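Local structure of B-agarase (Agarivorans gilvus, 5Z6P) at residues Q242-A245 with E246-A250; I307-L310 with A311-S314; N435-P439 with E440-N444; V488-V491 with K492-K496; Y598-V601 with V602-L606. The protein acts as an agarase of glycoside hydrolase family 50, probably cleaving the beta-linkages of agarose chains. All coordinates share one frame; numbering follows the deposited sequence.

In the fold
The five contacts follow one another along the chain, each closing before the next opens. Interaction 1, on helix 241-255, lies apart: its centre is 49 Å from that of interaction 5, and its nearest atoms are about 14 Å from those of interaction 2. The other four form a chain of neighbours. The loop of interaction 2, after strand 299-305, touches the loop of interaction 3, with probable backbone hydrogen bonds pairing Ile307 with Asn435 and Ile308 with Ala438. Interaction 3 rests through Tyr442 on helix 478-495 of interaction 4, which packs on helix 581-609 of interaction 5. The alternation of strands 449-453 and 501-506 with these two helices is consistent with the (beta/alpha)-barrel expected for a family 50 agarase.

Interaction 1: residues Q242-A245 with E246-A250; sequences QELA and EVTKA
Leu244 and Thr248, one turn apart on helix 241-255, make the tight part of this contact. The threonine hydroxyl OG1 donates to Leu244 O at 2.8 Å, while Thr248 N reaches the same oxygen at 3.1 Å in the regular helical bond. The two donors come to the carbonyl from opposite faces of its plane, so one acceptor is gripped twice. With chi1 at -63°, the hydroxyl sits beside its own backbone N and is directed back along the helix. Beside it, Leu244 CD1 lies 4.1 Å from Thr248 OG1.

The exposed flank is looser. Gln242 bends at chi2 and turns its amide toward the extended Glu246, yet NE2 stays 3.7 Å from Glu246 OE2, and the two chains cross at about a right angle with amide and carboxylate planes 42° apart. Lys249 leads its tail away, contributing chiefly the backbone bond from its N to Ala245 O. Glu243 CG lies 4.3 Å from Val247 CG2, and its carboxylate is hydrogen-bonded to His239, just before the helix.

The buried Leu244 and Thr248 side chains face helix 397-406: the leucine packs on Arg404 and Lys405, the threonine on Lys405 and Tyr406.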
# COMPACT_ATOMS: atom_id res chain seq x y z
N GLN A 242 -20.49 25.82 -11.50
CA GLN A 242 -20.07 27.21 -11.41
C GLN A 242 -18.93 27.36 -10.41
O GLN A 242 -17.93 28.01 -10.71
CB GLN A 242 -21.25 28.11 -11.02
CG GLN A 242 -20.90 29.59 -10.96
CD GLN A 242 -20.15 30.09 -12.19
OE1 GLN A 242 -20.41 29.66 -13.31
NE2 GLN A 242 -19.21 31.00 -11.98
N GLU A 243 -19.10 26.77 -9.24
CA GLU A 243 -18.05 26.77 -8.23
C GLU A 243 -16.84 26.00 -8.76
O GLU A 243 -15.70 26.41 -8.56
CB GLU A 243 -18.53 26.18 -6.90
CG GLU A 243 -17.56 26.50 -5.76
CD GLU A 243 -17.93 25.85 -4.44
OE1 GLU A 243 -17.43 26.33 -3.40
OE2 GLU A 243 -18.68 24.88 -4.42
N LEU A 244 -17.11 24.90 -9.45
CA LEU A 244 -16.05 24.17 -10.12
C LEU A 244 -15.24 25.07 -11.06
O LEU A 244 -14.02 25.00 -11.07
CB LEU A 244 -16.63 22.97 -10.87
CG LEU A 244 -15.66 22.04 -11.61
CD1 LEU A 244 -14.56 21.58 -10.67
CD2 LEU A 244 -16.41 20.87 -12.17
N ALA A 245 -15.91 25.95 -11.81
CA ALA A 245 -15.19 26.82 -12.75
C ALA A 245 -14.42 27.93 -12.05
O ALA A 245 -13.36 28.32 -12.51
CB ALA A 245 -16.15 27.41 -13.77
N GLU A 246 -14.97 28.44 -10.95
CA GLU A 246 -14.31 29.46 -10.13
C GLU A 246 -13.00 28.94 -9.54
O GLU A 246 -11.95 29.59 -9.62
CB GLU A 246 -15.22 29.90 -8.99
CG GLU A 246 -16.32 30.89 -9.35
CD GLU A 246 -17.25 31.17 -8.17
OE1 GLU A 246 -16.74 31.44 -7.06
OE2 GLU A 246 -18.48 31.11 -8.35
N VAL A 247 -13.09 27.78 -8.91
CA VAL A 247 -11.96 27.16 -8.25
C VAL A 247 -10.89 26.81 -9.27
O VAL A 247 -9.71 27.06 -9.05
CB VAL A 247 -12.42 25.92 -7.46
CG1 VAL A 247 -11.23 25.08 -7.02
CG2 VAL A 247 -13.25 26.36 -6.25
N THR A 248 -11.31 26.27 -10.40
CA THR A 248 -10.39 25.96 -11.48
C THR A 248 -9.66 27.20 -11.98
O THR A 248 -8.43 27.21 -12.09
CB THR A 248 -11.11 25.31 -12.66
OG1 THR A 248 -11.66 24.07 -12.24
CG2 THR A 248 -10.15 25.09 -13.81
N LYS A 249 -10.42 28.25 -12.28
CA LYS A 249 -9.84 29.52 -12.71
C LYS A 249 -8.83 30.03 -11.68
O LYS A 249 -7.76 30.48 -12.04
CB LYS A 249 -10.93 30.57 -12.94
CG LYS A 249 -10.43 31.91 -13.45
CD LYS A 249 -11.59 32.83 -13.77
CE LYS A 249 -11.12 34.16 -14.35
NZ LYS A 249 -10.35 33.98 -15.62
N ALA A 250 -9.18 29.93 -10.41
CA ALA A 250 -8.31 30.37 -9.33
C ALA A 250 -6.99 29.56 -9.29
O ALA A 250 -5.91 30.14 -9.19
CB ALA A 250 -9.03 30.28 -8.00

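Interaction 2: residues I307-L310 with A311-S314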
# COMPACT_ATOMS: atom_id res chain seq x y z
N ILE A 307 0.60 6.81 -10.06
CA ILE A 307 -0.68 6.71 -10.76
C ILE A 307 -1.08 8.06 -11.37
O ILE A 307 -2.04 8.68 -10.96
CB ILE A 307 -1.79 6.21 -9.82
CG1 ILE A 307 -1.31 5.02 -9.00
CG2 ILE A 307 -3.05 5.86 -10.63
CD1 ILE A 307 -1.25 3.70 -9.77
N ILE A 308 -0.33 8.50 -12.37
CA ILE A 308 -0.68 9.70 -13.10
C ILE A 308 -1.33 9.27 -14.42
O ILE A 308 -0.73 9.29 -15.48
CB ILE A 308 0.54 10.60 -13.29
CG1 ILE A 308 1.16 10.86 -11.90
CG2 ILE A 308 0.14 11.91 -13.95
CD1 ILE A 308 2.49 11.47 -11.91
N ARG A 309 -2.59 8.88 -14.30
CA ARG A 309 -3.35 8.25 -15.36
C ARG A 309 -4.79 8.15 -14.88
O ARG A 309 -5.06 8.42 -13.69
CB ARG A 309 -2.78 6.87 -15.70
CG ARG A 309 -2.91 5.86 -14.57
CD ARG A 309 -2.28 4.51 -14.94
NE ARG A 309 -2.67 3.44 -14.02
CZ ARG A 309 -2.11 2.23 -14.01
NH1 ARG A 309 -1.15 1.95 -14.88
NH2 ARG A 309 -2.52 1.32 -13.15
N LEU A 310 -5.70 7.77 -15.77
CA LEU A 310 -7.12 7.72 -15.42
C LEU A 310 -7.61 6.31 -15.07
O LEU A 310 -8.64 6.15 -14.42
CB LEU A 310 -7.97 8.26 -16.56
CG LEU A 310 -7.88 9.74 -16.89
CD1 LEU A 310 -9.10 10.15 -17.69
CD2 LEU A 310 -7.72 10.60 -15.65
N ALA A 311 -6.85 5.31 -15.48
CA ALA A 311 -7.30 3.92 -15.45
C ALA A 311 -7.73 3.41 -14.07
O ALA A 311 -8.48 2.45 -13.97
CB ALA A 311 -6.21 3.02 -16.00
N ASN A 312 -7.24 4.04 -13.00
CA ASN A 312 -7.58 3.59 -11.66
C ASN A 312 -8.73 4.38 -11.02
O ASN A 312 -9.06 4.14 -9.86
CB ASN A 312 -6.34 3.63 -10.74
CG ASN A 312 -5.29 2.57 -11.07
OD1 ASN A 312 -4.89 2.40 -12.22
ND2 ASN A 312 -4.82 1.87 -10.05
N THR A 313 -9.35 5.30 -11.77
CA THR A 313 -10.43 6.16 -11.27
C THR A 313 -11.86 5.60 -11.47
O THR A 313 -12.84 6.14 -10.95
CB THR A 313 -10.35 7.57 -11.93
OG1 THR A 313 -10.58 7.47 -13.34
CG2 THR A 313 -8.97 8.18 -11.70
N SER A 314 -12.01 4.50 -12.19
CA SER A 314 -13.34 3.98 -12.45
C SER A 314 -13.91 3.25 -11.23
O SER A 314 -13.18 2.70 -10.42
CB SER A 314 -13.33 3.06 -13.67
OG SER A 314 -12.91 1.76 -13.31
O HOH W 1 -6.28 6.35 -12.21
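With chi1 at 65°, Arg309 places CG between its backbone N and carbonyl carbon; the chain then runs extended to NE and brings the guanidinium to the side chain of Asn312, whose own chi1 of -70° sets CG beside its backbone N. Both NE, at 3.0 Å, and NH2, at 2.8 Å, donate to Asn312 OD1, a side-on grip in which two nitrogens share one acceptor. The oxygen lies near the guanidinium plane, at its edge. Relative to the carbonyl plane of the Asn312 side chain the two donors differ: NH2 is only slightly tilted from it, whereas NE stands well above it. The two flat groups are turned 37° against each other. Ile307 CG2 packs on Asn312 CB at 4.0 Å, the two side chains crossing at about a right angle.

Further along, Leu310 O accepts from Thr313 OG1 at 2.6 Å, the hydroxyl lying in the carbonyl plane on a lone pair, and from Thr313 N at 2.9 Å. A water joins Arg309 O to Asn312 N, the latter at 2.6 Å. Leu310 itself packs on helices 397-406 and 413-428, and Thr313 OG1 also bonds Ser396. The bond from Thr313 N to Leu310 O closes a type I beta turn from Leu310 to Thr313, here set in the loop that links strand 299-305 to strand 315-325.

Interaction 3: residues N435-P439 with E440-N444; sequences NWTAP and EFYDN
The Tyr442 ring carries Pro439 CA over one face, 3.5 Å from the centroid and almost on the ring normal, a CH-pi contact. It belongs to a short 3-10 segment that begins at Pro439 and is followed by a type I beta turn from Phe441 to Asn444. Pro439 CB adds a contact to Tyr442 CE2 at 3.9 Å, and the same ring stacks with Phe449. The Phe441 ring is met differently: Ala438 O lies at its edge, in plane, while Thr437 CG2 approaches obliquely and comes within 3.5 Å of Phe441 CB.

Two backbone bonds span the 3-10 segment. Phe441 N donates to Ala438 O at 2.8 Å, and Tyr442 N to Pro439 O at 3.1 Å. Tyr442 has chi1 at -70°, which swings its ring back across the proline and carries OH toward the backbone of Thr437. There a water accepts from Thr437 N and donates to Tyr442 OH, tying the ring's far end to the backbone. A second water donates to Pro439 O and takes a weak bond from Asp443 N.

Glu440 folds back at chi2, bringing OE1 alongside Ala438 CB. Phe441 packs on helix 413-428, and Tyr442 on helix 478-495, so the two rings rest on different helices. At the far end of the turn Asn444 ND2 donates to Phe441 O at 2.8 Å, with the oxygen lying in the plane of the Asn444 amide.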
# COMPACT_ATOMS: atom_id res chain seq x y z
N ASN A 435 5.61 6.25 -10.37
CA ASN A 435 5.32 5.03 -11.09
C ASN A 435 3.91 5.02 -11.64
O ASN A 435 3.02 5.65 -11.08
CB ASN A 435 5.52 3.81 -10.21
CG ASN A 435 5.79 2.57 -11.04
OD1 ASN A 435 6.26 2.68 -12.17
ND2 ASN A 435 5.51 1.41 -10.49
N TRP A 436 3.73 4.29 -12.74
CA TRP A 436 2.46 4.20 -13.42
C TRP A 436 2.00 5.58 -13.90
O TRP A 436 0.85 5.97 -13.69
CB TRP A 436 1.42 3.53 -12.51
CG TRP A 436 1.83 2.11 -12.10
CD1 TRP A 436 2.03 1.05 -12.94
CD2 TRP A 436 2.10 1.63 -10.78
NE1 TRP A 436 2.40 -0.07 -12.22
CE2 TRP A 436 2.45 0.26 -10.89
CE3 TRP A 436 2.06 2.22 -9.50
CZ2 TRP A 436 2.76 -0.53 -9.77
CZ3 TRP A 436 2.37 1.44 -8.40
CH2 TRP A 436 2.72 0.08 -8.54
N THR A 437 2.93 6.31 -14.49
CA THR A 437 2.63 7.52 -15.23
C THR A 437 2.24 7.13 -16.66
O THR A 437 2.93 6.32 -17.28
CB THR A 437 3.83 8.49 -15.25
OG1 THR A 437 4.03 9.04 -13.94
CG2 THR A 437 3.60 9.62 -16.23
N ALA A 438 1.13 7.67 -17.17
CA ALA A 438 0.70 7.38 -18.54
C ALA A 438 1.79 7.75 -19.53
O ALA A 438 2.40 8.79 -19.42
CB ALA A 438 -0.58 8.12 -18.88
N PRO A 439 2.04 6.87 -20.51
CA PRO A 439 3.12 7.04 -21.48
C PRO A 439 2.93 8.30 -22.32
O PRO A 439 3.88 8.74 -22.95
CB PRO A 439 3.02 5.78 -22.35
CG PRO A 439 2.23 4.82 -21.56
CD PRO A 439 1.27 5.64 -20.78
N GLU A 440 1.72 8.84 -22.34
CA GLU A 440 1.48 10.13 -22.96
C GLU A 440 2.31 11.25 -22.32
O GLU A 440 2.53 12.28 -22.93
CB GLU A 440 0.01 10.50 -22.89
CG GLU A 440 -0.87 9.79 -23.92
CD GLU A 440 -1.38 8.45 -23.44
OE1 GLU A 440 -1.03 8.02 -22.32
OE2 GLU A 440 -2.14 7.81 -24.19
N PHE A 441 2.76 11.05 -21.08
CA PHE A 441 3.54 12.08 -20.38
C PHE A 441 5.03 11.97 -20.68
O PHE A 441 5.80 12.87 -20.35
CB PHE A 441 3.35 11.98 -18.86
CG PHE A 441 2.05 12.54 -18.35
CD1 PHE A 441 1.94 13.88 -18.03
CD2 PHE A 441 0.96 11.71 -18.16
CE1 PHE A 441 0.76 14.41 -17.54
CE2 PHE A 441 -0.24 12.24 -17.67
CZ PHE A 441 -0.32 13.59 -17.37
N TYR A 442 5.43 10.87 -21.32
CA TYR A 442 6.84 10.54 -21.42
C TYR A 442 7.63 11.46 -22.36
O TYR A 442 8.84 11.53 -22.26
CB TYR A 442 7.02 9.08 -21.87
CG TYR A 442 6.63 8.01 -20.86
CD1 TYR A 442 6.18 8.34 -19.58
CD2 TYR A 442 6.71 6.66 -21.20
CE1 TYR A 442 5.83 7.36 -18.68
CE2 TYR A 442 6.36 5.68 -20.31
CZ TYR A 442 5.93 6.02 -19.06
OH TYR A 442 5.59 5.02 -18.19
N ASP A 443 6.97 12.17 -23.26
CA ASP A 443 7.71 13.14 -24.09
C ASP A 443 7.50 14.59 -23.64
O ASP A 443 7.60 15.51 -24.45
CB ASP A 443 7.34 12.99 -25.58
CG ASP A 443 5.88 13.32 -25.88
OD1 ASP A 443 5.17 13.89 -25.03
OD2 ASP A 443 5.44 13.00 -27.00
N ASN A 444 7.23 14.80 -22.36
CA ASN A 444 6.78 16.11 -21.90
C ASN A 444 7.91 17.13 -21.83
O ASN A 444 7.68 18.33 -21.99
CB ASN A 444 6.08 16.00 -20.54
CG ASN A 444 7.05 15.90 -19.38
OD1 ASN A 444 7.60 16.91 -18.93
ND2 ASN A 444 7.26 14.69 -18.87
O HOH W 2 5.40 5.07 -15.19
O HOH W 3 4.78 10.64 -24.74

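Interaction 4: residues V488-V491 with K492-K496; sequences VSQV and KNEIK
Val488 to Val491 hand their carbonyls to Lys492 through Ile495 in four successive i to i+4 bonds, of which the last, Ile495 N to Val491 O, is 2.8 Å long. Glu494 N also reaches Val491 O in a weak i to i+3 bond, consistent with some 3-10 character in the last turn before the helix ends at Ile495. Lys496 then leaves with a positive phi of 45°, while its N still bonds Lys492 O and its NZ curls back to Asn493 O at 3.0 Å, in line with that carbonyl.

Among the side chains, Val491 and Ile495 form the apolar side. CG1 of Val491 and CG2 of Ile495 stand 4.2 Å apart, and Ile495, with chi1 at 70°, lays CG1 against Val491 O at 3.3 Å. On another side, Glu494 keeps CG beside its own backbone N, which brings that carbon to 3.4 Å from Gln490 O. The glutamate then extends back alongside Gln490.

Lys492 is drawn away to a salt bridge with Asp497 and a bond to Gln609 O, and Ser489 OG is held by Ala485 O. Val488 packs on helix 581-609 at Glu605, Leu606 and Gln609, while Val491 and Ile495 rest on strand 449-453, and Tyr442, from the loop before that strand, packs on Ile495 and Glu494.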
# COMPACT_ATOMS: atom_id res chain seq x y z
N VAL A 488 10.59 -5.36 -21.87
CA VAL A 488 11.60 -4.34 -22.10
C VAL A 488 11.37 -3.63 -23.43
O VAL A 488 11.48 -2.41 -23.52
CB VAL A 488 13.01 -4.92 -22.05
CG1 VAL A 488 14.05 -3.84 -22.41
CG2 VAL A 488 13.30 -5.49 -20.68
N SER A 489 11.03 -4.40 -24.47
CA SER A 489 10.81 -3.81 -25.78
C SER A 489 9.67 -2.79 -25.73
O SER A 489 9.74 -1.77 -26.40
CB SER A 489 10.51 -4.89 -26.82
OG SER A 489 11.61 -5.76 -26.97
N GLN A 490 8.65 -3.06 -24.94
CA GLN A 490 7.52 -2.12 -24.85
C GLN A 490 7.88 -0.85 -24.07
O GLN A 490 7.46 0.24 -24.45
CB GLN A 490 6.32 -2.79 -24.21
CG GLN A 490 5.10 -1.89 -24.14
CD GLN A 490 4.02 -2.43 -23.24
OE1 GLN A 490 3.65 -1.79 -22.25
NE2 GLN A 490 3.51 -3.61 -23.56
N VAL A 491 8.66 -1.00 -23.01
CA VAL A 491 9.17 0.17 -22.27
C VAL A 491 10.07 1.02 -23.17
O VAL A 491 10.01 2.25 -23.12
CB VAL A 491 9.96 -0.24 -20.99
CG1 VAL A 491 10.63 0.99 -20.35
CG2 VAL A 491 9.05 -0.89 -19.99
N LYS A 492 10.87 0.38 -24.01
CA LYS A 492 11.75 1.11 -24.90
C LYS A 492 10.95 1.87 -25.94
O LYS A 492 11.26 3.01 -26.24
CB LYS A 492 12.73 0.18 -25.59
CG LYS A 492 13.70 0.91 -26.50
CD LYS A 492 14.57 -0.06 -27.24
CE LYS A 492 15.55 0.66 -28.18
NZ LYS A 492 16.67 1.30 -27.47
N ASN A 493 9.91 1.23 -26.47
CA ASN A 493 9.01 1.87 -27.41
C ASN A 493 8.27 3.06 -26.76
O ASN A 493 7.93 4.03 -27.43
CB ASN A 493 8.02 0.85 -27.95
CG ASN A 493 7.33 1.31 -29.22
OD1 ASN A 493 7.93 2.02 -30.03
ND2 ASN A 493 6.08 0.91 -29.39
N GLU A 494 8.04 2.98 -25.46
CA GLU A 494 7.36 4.05 -24.74
C GLU A 494 8.30 5.21 -24.45
O GLU A 494 7.94 6.36 -24.65
CB GLU A 494 6.77 3.54 -23.42
CG GLU A 494 5.46 2.79 -23.54
CD GLU A 494 5.14 2.00 -22.27
OE1 GLU A 494 5.96 2.01 -21.32
OE2 GLU A 494 4.09 1.37 -22.21
N ILE A 495 9.50 4.92 -23.97
CA ILE A 495 10.33 6.01 -23.47
C ILE A 495 11.27 6.52 -24.54
O ILE A 495 11.88 7.57 -24.39
CB ILE A 495 11.13 5.59 -22.19
CG1 ILE A 495 12.24 4.59 -22.51
CG2 ILE A 495 10.17 5.11 -21.07
CD1 ILE A 495 13.37 4.61 -21.50
N LYS A 496 11.37 5.77 -25.64
CA LYS A 496 12.21 6.16 -26.77
C LYS A 496 13.59 6.67 -26.35
O LYS A 496 14.04 7.71 -26.83
CB LYS A 496 11.47 7.22 -27.60
CG LYS A 496 10.14 6.73 -28.15
CD LYS A 496 9.40 7.78 -28.97
CE LYS A 496 8.06 7.24 -29.50
NZ LYS A 496 7.16 6.80 -28.39

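Interaction 5: residues Y598-V601 with V602-L606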
# COMPACT_ATOMS: atom_id res chain seq x y z
N TYR A 598 16.14 -14.33 -10.91
CA TYR A 598 15.11 -13.41 -11.38
C TYR A 598 15.75 -12.03 -11.67
O TYR A 598 15.60 -11.47 -12.74
CB TYR A 598 13.96 -13.26 -10.37
CG TYR A 598 13.04 -12.07 -10.64
CD1 TYR A 598 11.95 -12.18 -11.49
CD2 TYR A 598 13.27 -10.84 -10.03
CE1 TYR A 598 11.10 -11.07 -11.73
CE2 TYR A 598 12.46 -9.75 -10.26
CZ TYR A 598 11.37 -9.86 -11.11
OH TYR A 598 10.59 -8.75 -11.32
N PHE A 599 16.49 -11.51 -10.70
CA PHE A 599 17.03 -10.17 -10.85
C PHE A 599 18.10 -10.13 -11.93
O PHE A 599 18.22 -9.12 -12.63
CB PHE A 599 17.56 -9.65 -9.51
CG PHE A 599 16.47 -9.34 -8.51
CD1 PHE A 599 15.58 -8.29 -8.72
CD2 PHE A 599 16.34 -10.09 -7.35
CE1 PHE A 599 14.58 -8.00 -7.81
CE2 PHE A 599 15.32 -9.82 -6.44
CZ PHE A 599 14.44 -8.76 -6.67
N ARG A 600 18.85 -11.22 -12.10
CA ARG A 600 19.90 -11.30 -13.13
C ARG A 600 19.29 -11.25 -14.52
O ARG A 600 19.76 -10.51 -15.39
CB ARG A 600 20.76 -12.58 -12.98
CG ARG A 600 21.98 -12.66 -13.92
CD ARG A 600 22.82 -13.99 -13.77
NE ARG A 600 22.19 -15.06 -14.54
CZ ARG A 600 22.46 -15.35 -15.81
NH1 ARG A 600 23.39 -14.68 -16.47
NH2 ARG A 600 21.80 -16.32 -16.41
N VAL A 601 18.23 -12.03 -14.74
CA VAL A 601 17.63 -12.11 -16.07
C VAL A 601 16.99 -10.77 -16.44
O VAL A 601 17.22 -10.26 -17.54
CB VAL A 601 16.59 -13.25 -16.17
CG1 VAL A 601 15.84 -13.15 -17.47
CG2 VAL A 601 17.27 -14.63 -16.05
N VAL A 602 16.23 -10.19 -15.52
CA VAL A 602 15.61 -8.89 -15.77
C VAL A 602 16.68 -7.83 -16.04
O VAL A 602 16.57 -7.10 -17.00
CB VAL A 602 14.72 -8.42 -14.60
CG1 VAL A 602 14.23 -6.98 -14.86
CG2 VAL A 602 13.53 -9.37 -14.40
N LYS A 603 17.70 -7.74 -15.20
CA LYS A 603 18.79 -6.78 -15.43
C LYS A 603 19.35 -6.94 -16.85
O LYS A 603 19.50 -5.97 -17.59
CB LYS A 603 19.91 -6.96 -14.39
CG LYS A 603 21.05 -5.96 -14.50
CD LYS A 603 22.29 -6.47 -13.80
CE LYS A 603 23.46 -5.48 -13.91
NZ LYS A 603 23.72 -4.73 -12.63
N GLN A 604 19.64 -8.18 -17.23
CA GLN A 604 20.29 -8.44 -18.52
C GLN A 604 19.43 -7.99 -19.69
O GLN A 604 19.92 -7.34 -20.61
CB GLN A 604 20.64 -9.92 -18.66
CG GLN A 604 21.88 -10.29 -17.88
CD GLN A 604 22.25 -11.74 -18.02
OE1 GLN A 604 21.43 -12.56 -18.38
NE2 GLN A 604 23.50 -12.06 -17.70
N GLU A 605 18.16 -8.34 -19.66
CA GLU A 605 17.26 -7.99 -20.75
C GLU A 605 17.07 -6.47 -20.79
O GLU A 605 17.00 -5.90 -21.87
CB GLU A 605 15.92 -8.71 -20.61
CG GLU A 605 16.04 -10.22 -20.76
CD GLU A 605 16.70 -10.61 -22.06
OE1 GLU A 605 16.29 -10.10 -23.11
OE2 GLU A 605 17.63 -11.42 -22.04
N LEU A 606 17.00 -5.82 -19.63
CA LEU A 606 16.91 -4.36 -19.61
C LEU A 606 18.14 -3.74 -20.27
O LEU A 606 18.02 -2.87 -21.11
CB LEU A 606 16.74 -3.82 -18.19
CG LEU A 606 15.27 -3.72 -17.77
CD1 LEU A 606 15.14 -3.38 -16.31
CD2 LEU A 606 14.55 -2.69 -18.60
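Within the long helix 581-609, Tyr598 and Val602 form an aromatic-aliphatic pair one turn apart, a CH-pi contact between two buried side chains. Val602 CG2 lies over one face of the tyrosine ring, 4.1 Å from its centroid and 17° off the normal, displaced toward the rim near CE1 and CZ. Chi1 of 166° sets the ring on the far side of CB from the tyrosine's own backbone N, where one face meets the methyl. The hydroxyl is anchored on Asp507, and Trp512 meets the ring edge-to-face.

Elsewhere on the helix the contact is polar. Arg600 bends at chi3 and brings its guanidinium beside the Gln604 amide, with OE1 over one face and the two planes 79° apart. The close approach of Arg600 NH1 to Gln604 NE2 sets two donors together and is doubtful. Firmer partners lie elsewhere: Arg600 NE pairs with Glu597, and Gln604 OE1 accepts from Arg481. Val601 O takes Glu605 N at 3.0 Å, and Glu605 is salt-bridged to Arg481 and Lys608.

Val602 also packs on Ile506 of strand 501-506, while Val601 and Glu605 touch helix 478-495; packed on both, the helix is consistent with an outer helix of a (beta/alpha)-barrel.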